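Local coordinates for similar to hydroxylamine oxidoreductase (PDB 6H5L) that works with a partner protein in a 60-haem reductase complex of an anammox bacterium, passing electrons along an extended pathway of c-type haems, at the interface of chains A and B. Coordinates in Å, arbitrary orientation; residue numbers count along the deposited sequence, not the author numbering. Chains: chain A/B, Similar to hydroxylamine oxidoreductase.

Contact 1: the interface of chains A and B. Residues chain A 50, 197-198, 201; chain B 362, 365, 475, 478, 483.
The imidazole of A:His197 brings its CE1-NE2 edge over the CE1-CZ rim of the B:Tyr362 phenol, edge-to-face, the two planes standing 73° apart and the ring centres lying 4.9 Å from each other. NE2 of A:His197 gives a weak hydrogen bond to the phenol oxygen OH of B:Tyr362 (3.1 Å), while the methyl CG2 of B:Thr475 sits over the centre of one imidazole face, 3.8 Å from the centroid. Having CG anti to its backbone N (chi1 169°), the histidine reaches out of helix 197-202 into this corner. The methyl CD1 of A:Leu50 packs beside CD1 of B:Tyr362, and CE of A:Met201 rests near CB of B:Ala478. In the second shell, OH of B:Tyr362 donates to the backbone O of B:Thr475 (2.6 Å), which fixes the phenol from its own side. OG1 of B:Thr475 is in turn hydrogen-bonded to OG of B:Ser483. Two waters bridge the subunits, one between A:Leu50 N and B:Ser365 OG, the other between A:Gly198 N and B:Ser483 OG. A:Met201 belongs to a haem-binding CXXCH motif and B:Tyr362 lines a haem pocket, so this joint probably helps to hold haem-carrying segments of neighbouring subunits together.

Contact 2: the interface of chains A and B. Residues chain A 192, 446-447; chain B 372, 376, 379, 488, 492.
A:Tyr192 has 80 Å² of its surface hidden by chain B, against helices 356-389 and 480-513. Its phenol OH donates a hydrogen bond to the side-chain carbonyl OE1 of B:Gln379; the modelled separation is short, and at this resolution its length carries no weight. The donor lies in the carbonyl plane on a lone pair, with an angle of 119° at the oxygen, and the amide plane is turned 80° from the ring plane. B:Gln379, extended beyond CG, comes from the direction opposite to the tyrosine, and its OE1 lies at the ring edge, in the ring plane.

B:Met492 is the second large contributor. Bent at chi2 (-62°), it lays its methyl CE over one face of the A:Tyr192 ring, toward the rim and 4.0 Å from the centroid. The same CE touches CD1 of A:Leu447 at 3.7 Å, the two side chains running side by side. CD1 of B:Leu376 packs against CE1 of the tyrosine, on the methionine side of the ring.

Near the root of the ring, the amides of B:Gln372 and B:Gln488 pair: NE2 of B:Gln488 meets a lone pair of B:Gln372 OE1 in the carbonyl plane (2.8 Å), whereas NE2 of B:Gln372 bonds OE1 of B:Gln488 from above its carbonyl plane. This pair ties the two helices together and holds OE1 of B:Gln372 close to A:Tyr192 CB. The patch lays one face of a loop tyrosine against two long helices, probably helping to keep the subunits in register.

Contact 3: the interface of chains A and B. Residues chain A 49-50, 194, 197; chain B 361, 364-365, 368.
A:Tyr194 lies with one face against CB of B:Gln368, in a multihaem cytochrome c of the hydroxylamine oxidoreductase family whose long helix 356-389 offers one flank to the neighbouring subunit. The methylene is 3.7 Å from the ring centroid and displaced toward the rim on the CG side. The glutamine bends at chi2 (-56°), and its amide is turned 61° from the phenol plane, leaving the aliphatic stem to make the contact.

A:Met49 works the next stretch of the same flank. Its chain is extended through chi2 and turns at chi3 (-70°), which brings the methyl CE onto the backbone of the helix, 3.7 Å from CA of B:Ser365. The sulfur SD is 3.9 Å from CE of B:Lys364, the lysine and methionine side chains crossing at about a right angle. Closer to the backbone, CB of A:Met49 meets the methyl CG2 of B:Thr361 at 3.5 Å. That methyl also touches CD2 of A:Leu50, the two side chains sliding past each other in opposite directions.

Within chain A, the backbone N of A:Met49 donates to OH of A:Tyr194 (3.2 Å), linking the two residues that grip the helix. On the other side, OG of B:Ser365 donates to the backbone O of B:Thr361 (3.0 Å), tilted from the carbonyl plane, and also holds the bridging water.

Contact 1: the interface of chains A and B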
loop_
_atom_site.group_PDB
_atom_site.type_symbol
_atom_site.label_atom_id
_atom_site.label_comp_id
_atom_site.label_asym_id
_atom_site.label_seq_id
_atom_site.Cartn_x
_atom_site.Cartn_y
_atom_site.Cartn_z
ATOM N N LEU A 50 25.248 -2.827 -46.627
ATOM C CA LEU A 50 24.438 -3.329 -45.525
ATOM C C LEU A 50 23.855 -4.712 -45.784
ATOM O O LEU A 50 23.223 -5.274 -44.883
ATOM C CB LEU A 50 23.311 -2.346 -45.222
ATOM C CG LEU A 50 23.744 -1.012 -44.617
ATOM C CD1 LEU A 50 22.731 0.065 -44.946
ATOM C CD2 LEU A 50 23.916 -1.148 -43.111
ATOM N N HIS A 197 18.327 1.765 -51.321
ATOM C CA HIS A 197 18.706 1.529 -49.929
ATOM C C HIS A 197 17.539 0.974 -49.123
ATOM O O HIS A 197 17.687 -0.006 -48.385
ATOM C CB HIS A 197 19.217 2.835 -49.314
ATOM C CG HIS A 197 19.386 2.789 -47.826
ATOM N ND1 HIS A 197 20.581 2.456 -47.224
ATOM C CD2 HIS A 197 18.519 3.052 -46.821
ATOM C CE1 HIS A 197 20.439 2.510 -45.912
ATOM N NE2 HIS A 197 19.198 2.867 -45.640
ATOM N N GLY A 198 16.367 1.601 -49.242
ATOM C CA GLY A 198 15.200 1.126 -48.524
ATOM C C GLY A 198 14.712 -0.232 -48.980
ATOM O O GLY A 198 14.058 -0.936 -48.205
ATOM N N MET A 201 16.612 -2.931 -47.171
ATOM C CA MET A 201 16.299 -2.818 -45.753
ATOM C C MET A 201 14.906 -3.340 -45.428
ATOM O O MET A 201 14.698 -3.898 -44.344
ATOM C CB MET A 201 16.430 -1.357 -45.320
ATOM C CG MET A 201 16.505 -1.128 -43.823
ATOM S SD MET A 201 16.994 0.567 -43.449
ATOM C CE MET A 201 16.766 0.605 -41.673
ATOM N N TYR B 362 26.235 1.797 -42.226
ATOM C CA TYR B 362 24.956 2.426 -42.532
ATOM C C TYR B 362 25.142 3.873 -42.970
ATOM O O TYR B 362 24.588 4.297 -43.990
ATOM C CB TYR B 362 24.011 2.355 -41.332
ATOM C CG TYR B 362 22.625 2.812 -41.708
ATOM C CD1 TYR B 362 21.710 1.923 -42.248
ATOM C CD2 TYR B 362 22.243 4.140 -41.566
ATOM C CE1 TYR B 362 20.450 2.332 -42.619
ATOM C CE2 TYR B 362 20.983 4.560 -41.935
ATOM C CZ TYR B 362 20.091 3.651 -42.460
ATOM O OH TYR B 362 18.832 4.054 -42.833
ATOM N N SER B 365 26.291 4.200 -46.289
ATOM C CA SER B 365 25.210 4.013 -47.253
ATOM C C SER B 365 24.381 5.282 -47.405
ATOM O O SER B 365 23.868 5.560 -48.495
ATOM C CB SER B 365 24.322 2.846 -46.833
ATOM O OG SER B 365 25.064 1.642 -46.743
ATOM N N THR B 475 16.576 7.889 -45.421
ATOM C CA THR B 475 17.811 7.118 -45.336
ATOM C C THR B 475 18.589 7.458 -44.070
ATOM O O THR B 475 19.132 6.565 -43.409
ATOM C CB THR B 475 18.674 7.363 -46.577
ATOM O OG1 THR B 475 17.934 7.011 -47.752
ATOM C CG2 THR B 475 19.950 6.533 -46.520
ATOM N N ALA B 478 16.735 6.032 -40.893
ATOM C CA ALA B 478 16.495 4.587 -40.890
ATOM C C ALA B 478 15.011 4.255 -41.053
ATOM O O ALA B 478 14.446 3.444 -40.316
ATOM C CB ALA B 478 17.068 3.936 -39.626
ATOM N N SER B 483 12.635 6.366 -47.446
ATOM C CA SER B 483 13.838 6.417 -48.272
ATOM C C SER B 483 13.521 6.112 -49.732
ATOM O O SER B 483 13.923 6.855 -50.635
ATOM C CB SER B 483 14.883 5.444 -47.727
ATOM O OG SER B 483 16.078 5.499 -48.487
HETATM O O HOH W 1 24.108 -0.506 -47.938
HETATM O O HOH W 2 15.929 3.569 -50.679
#

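Contact 2: the interface of chains A and B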
loop_
_atom_site.group_PDB
_atom_site.type_symbol
_atom_site.label_atom_id
_atom_site.label_comp_id
_atom_site.label_asym_id
_atom_site.label_seq_id
_atom_site.Cartn_x
_atom_site.Cartn_y
_atom_site.Cartn_z
ATOM N N TYR A 192 22.712 3.792 -59.745
ATOM C CA TYR A 192 21.690 4.039 -58.733
ATOM C C TYR A 192 21.482 2.826 -57.832
ATOM O O TYR A 192 20.365 2.569 -57.379
ATOM C CB TYR A 192 20.367 4.442 -59.382
ATOM C CG TYR A 192 20.498 5.461 -60.490
ATOM C CD1 TYR A 192 20.926 6.756 -60.225
ATOM C CD2 TYR A 192 20.179 5.132 -61.800
ATOM C CE1 TYR A 192 21.045 7.690 -61.237
ATOM C CE2 TYR A 192 20.294 6.057 -62.818
ATOM C CZ TYR A 192 20.727 7.335 -62.531
ATOM O OH TYR A 192 20.841 8.260 -63.543
ATOM N N PHE A 446 10.023 2.233 -60.665
ATOM C CA PHE A 446 11.268 2.126 -59.916
ATOM C C PHE A 446 12.432 2.846 -60.582
ATOM O O PHE A 446 13.259 3.448 -59.890
ATOM C CB PHE A 446 11.642 0.648 -59.724
ATOM C CG PHE A 446 10.598 -0.167 -58.997
ATOM C CD1 PHE A 446 9.401 -0.503 -59.610
ATOM C CD2 PHE A 446 10.832 -0.625 -57.712
ATOM C CE1 PHE A 446 8.449 -1.251 -58.945
ATOM C CE2 PHE A 446 9.886 -1.375 -57.043
ATOM C CZ PHE A 446 8.693 -1.691 -57.662
ATOM N N LEU A 447 12.515 2.799 -61.909
ATOM C CA LEU A 447 13.673 3.297 -62.634
ATOM C C LEU A 447 13.220 4.003 -63.903
ATOM O O LEU A 447 12.273 3.564 -64.562
ATOM C CB LEU A 447 14.635 2.153 -62.982
ATOM C CG LEU A 447 15.830 2.461 -63.884
ATOM C CD1 LEU A 447 16.759 3.466 -63.225
ATOM C CD2 LEU A 447 16.572 1.182 -64.233
ATOM N N GLN B 372 24.323 9.392 -55.297
ATOM C CA GLN B 372 23.541 8.999 -56.464
ATOM C C GLN B 372 22.291 9.857 -56.615
ATOM O O GLN B 372 21.825 10.076 -57.739
ATOM C CB GLN B 372 23.178 7.513 -56.380
ATOM C CG GLN B 372 22.250 7.131 -55.237
ATOM C CD GLN B 372 20.786 7.249 -55.611
ATOM O OE1 GLN B 372 20.378 6.853 -56.704
ATOM N NE2 GLN B 372 19.985 7.802 -54.707
ATOM N N LEU B 376 21.419 12.070 -59.763
ATOM C CA LEU B 376 20.141 11.998 -60.464
ATOM C C LEU B 376 19.544 13.386 -60.666
ATOM O O LEU B 376 18.967 13.676 -61.721
ATOM C CB LEU B 376 19.172 11.104 -59.690
ATOM C CG LEU B 376 17.814 10.813 -60.332
ATOM C CD1 LEU B 376 17.989 10.069 -61.646
ATOM C CD2 LEU B 376 16.927 10.022 -59.382
ATOM N N GLN B 379 21.455 15.217 -63.489
ATOM C CA GLN B 379 21.063 14.765 -64.820
ATOM C C GLN B 379 19.742 15.393 -65.246
ATOM O O GLN B 379 19.558 15.735 -66.421
ATOM C CB GLN B 379 20.974 13.240 -64.849
ATOM C CG GLN B 379 22.318 12.543 -64.692
ATOM C CD GLN B 379 22.183 11.085 -64.292
ATOM O OE1 GLN B 379 21.164 10.671 -63.738
ATOM N NE2 GLN B 379 23.218 10.300 -64.566
ATOM N N GLN B 488 13.534 7.989 -53.648
ATOM C CA GLN B 488 14.082 7.575 -54.938
ATOM C C GLN B 488 12.990 7.367 -55.983
ATOM O O GLN B 488 13.075 7.902 -57.094
ATOM C CB GLN B 488 14.901 6.296 -54.760
ATOM C CG GLN B 488 15.699 5.886 -55.988
ATOM C CD GLN B 488 16.952 6.719 -56.178
ATOM O OE1 GLN B 488 17.250 7.605 -55.378
ATOM N NE2 GLN B 488 17.695 6.435 -57.242
ATOM N N MET B 492 12.597 9.261 -59.590
ATOM C CA MET B 492 12.583 8.652 -60.915
ATOM C C MET B 492 11.337 9.047 -61.693
ATOM O O MET B 492 11.381 9.148 -62.924
ATOM C CB MET B 492 12.674 7.132 -60.794
ATOM C CG MET B 492 14.015 6.628 -60.299
ATOM S SD MET B 492 15.367 7.045 -61.417
ATOM C CE MET B 492 16.726 6.163 -60.655
#

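Contact 3: the interface of chains A and B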
loop_
_atom_site.group_PDB
_atom_site.type_symbol
_atom_site.label_atom_id
_atom_site.label_comp_id
_atom_site.label_asym_id
_atom_site.label_seq_id
_atom_site.Cartn_x
_atom_site.Cartn_y
_atom_site.Cartn_z
ATOM N N MET A 49 26.455 -2.359 -49.169
ATOM C CA MET A 49 27.267 -2.669 -47.993
ATOM C C MET A 49 26.444 -3.350 -46.903
ATOM O O MET A 49 26.874 -4.350 -46.317
ATOM C CB MET A 49 27.912 -1.392 -47.455
ATOM C CG MET A 49 28.990 -0.805 -48.348
ATOM S SD MET A 49 29.500 0.832 -47.793
ATOM C CE MET A 49 28.038 1.792 -48.181
ATOM N N LEU A 50 25.248 -2.827 -46.627
ATOM C CA LEU A 50 24.438 -3.329 -45.525
ATOM C C LEU A 50 23.855 -4.712 -45.784
ATOM O O LEU A 50 23.223 -5.274 -44.883
ATOM C CB LEU A 50 23.311 -2.346 -45.222
ATOM C CG LEU A 50 23.744 -1.012 -44.617
ATOM C CD1 LEU A 50 22.731 0.065 -44.946
ATOM C CD2 LEU A 50 23.916 -1.148 -43.111
ATOM N N TYR A 194 22.586 2.319 -54.732
ATOM C CA TYR A 194 22.248 2.736 -53.378
ATOM C C TYR A 194 20.995 3.596 -53.310
ATOM O O TYR A 194 20.556 3.931 -52.205
ATOM C CB TYR A 194 23.431 3.469 -52.747
ATOM C CG TYR A 194 24.525 2.526 -52.310
ATOM C CD1 TYR A 194 24.504 1.951 -51.046
ATOM C CD2 TYR A 194 25.566 2.192 -53.166
ATOM C CE1 TYR A 194 25.497 1.078 -50.642
ATOM C CE2 TYR A 194 26.562 1.322 -52.771
ATOM C CZ TYR A 194 26.523 0.768 -51.509
ATOM O OH TYR A 194 27.515 -0.098 -51.117
ATOM N N HIS A 197 18.327 1.765 -51.321
ATOM C CA HIS A 197 18.706 1.529 -49.929
ATOM C C HIS A 197 17.539 0.974 -49.123
ATOM O O HIS A 197 17.687 -0.006 -48.385
ATOM C CB HIS A 197 19.217 2.835 -49.314
ATOM C CG HIS A 197 19.386 2.789 -47.826
ATOM N ND1 HIS A 197 20.581 2.456 -47.224
ATOM C CD2 HIS A 197 18.519 3.052 -46.821
ATOM C CE1 HIS A 197 20.439 2.510 -45.912
ATOM N NE2 HIS A 197 19.198 2.867 -45.640
ATOM N N THR B 361 28.939 1.385 -41.591
ATOM C CA THR B 361 28.398 0.838 -42.832
ATOM C C THR B 361 27.094 1.525 -43.212
ATOM O O THR B 361 26.858 1.820 -44.391
ATOM C CB THR B 361 28.186 -0.670 -42.697
ATOM O OG1 THR B 361 29.449 -1.316 -42.500
ATOM C CG2 THR B 361 27.516 -1.238 -43.935
ATOM N N LYS B 364 27.741 5.246 -44.182
ATOM C CA LYS B 364 28.366 5.231 -45.501
ATOM C C LYS B 364 27.346 4.956 -46.599
ATOM O O LYS B 364 27.508 5.431 -47.729
ATOM C CB LYS B 364 29.494 4.199 -45.540
ATOM C CG LYS B 364 30.830 4.746 -45.061
ATOM C CD LYS B 364 31.698 3.663 -44.446
ATOM C CE LYS B 364 32.021 2.552 -45.429
ATOM N NZ LYS B 364 32.828 1.479 -44.781
ATOM N N SER B 365 26.291 4.200 -46.289
ATOM C CA SER B 365 25.210 4.013 -47.253
ATOM C C SER B 365 24.381 5.282 -47.405
ATOM O O SER B 365 23.868 5.560 -48.495
ATOM C CB SER B 365 24.322 2.846 -46.833
ATOM O OG SER B 365 25.064 1.642 -46.743
ATOM N N GLN B 368 26.306 7.226 -49.870
ATOM C CA GLN B 368 26.144 6.689 -51.217
ATOM C C GLN B 368 24.782 7.043 -51.796
ATOM O O GLN B 368 24.671 7.357 -52.987
ATOM C CB GLN B 368 26.348 5.176 -51.210
ATOM C CG GLN B 368 27.781 4.754 -50.946
ATOM C CD GLN B 368 28.757 5.371 -51.930
ATOM O OE1 GLN B 368 29.825 5.848 -51.546
ATOM N NE2 GLN B 368 28.395 5.362 -53.209
HETATM O O HOH W 3 24.108 -0.506 -47.938
#

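Contact 1 and contact 3 are neighbouring parts of one patch: the centres of their C-alpha atoms are about 6 Å apart, and A:Leu50, A:His197 and B:Ser365 serve both. Contact 2 lies about 15 Å from each, measured between the same kind of centres. Helix 356-389 of chain B runs through all three, while helix 480-513 contributes to contacts 1 and 2. A short stretch of chain A, from A:Tyr192 to A:Met201, likewise supplies every contact. A segment reaching into a CXXCH motif therefore docks along the partner's long helices, not by an exact two-fold, as would be expected in a trimer like those of hydroxylamine oxidoreductases.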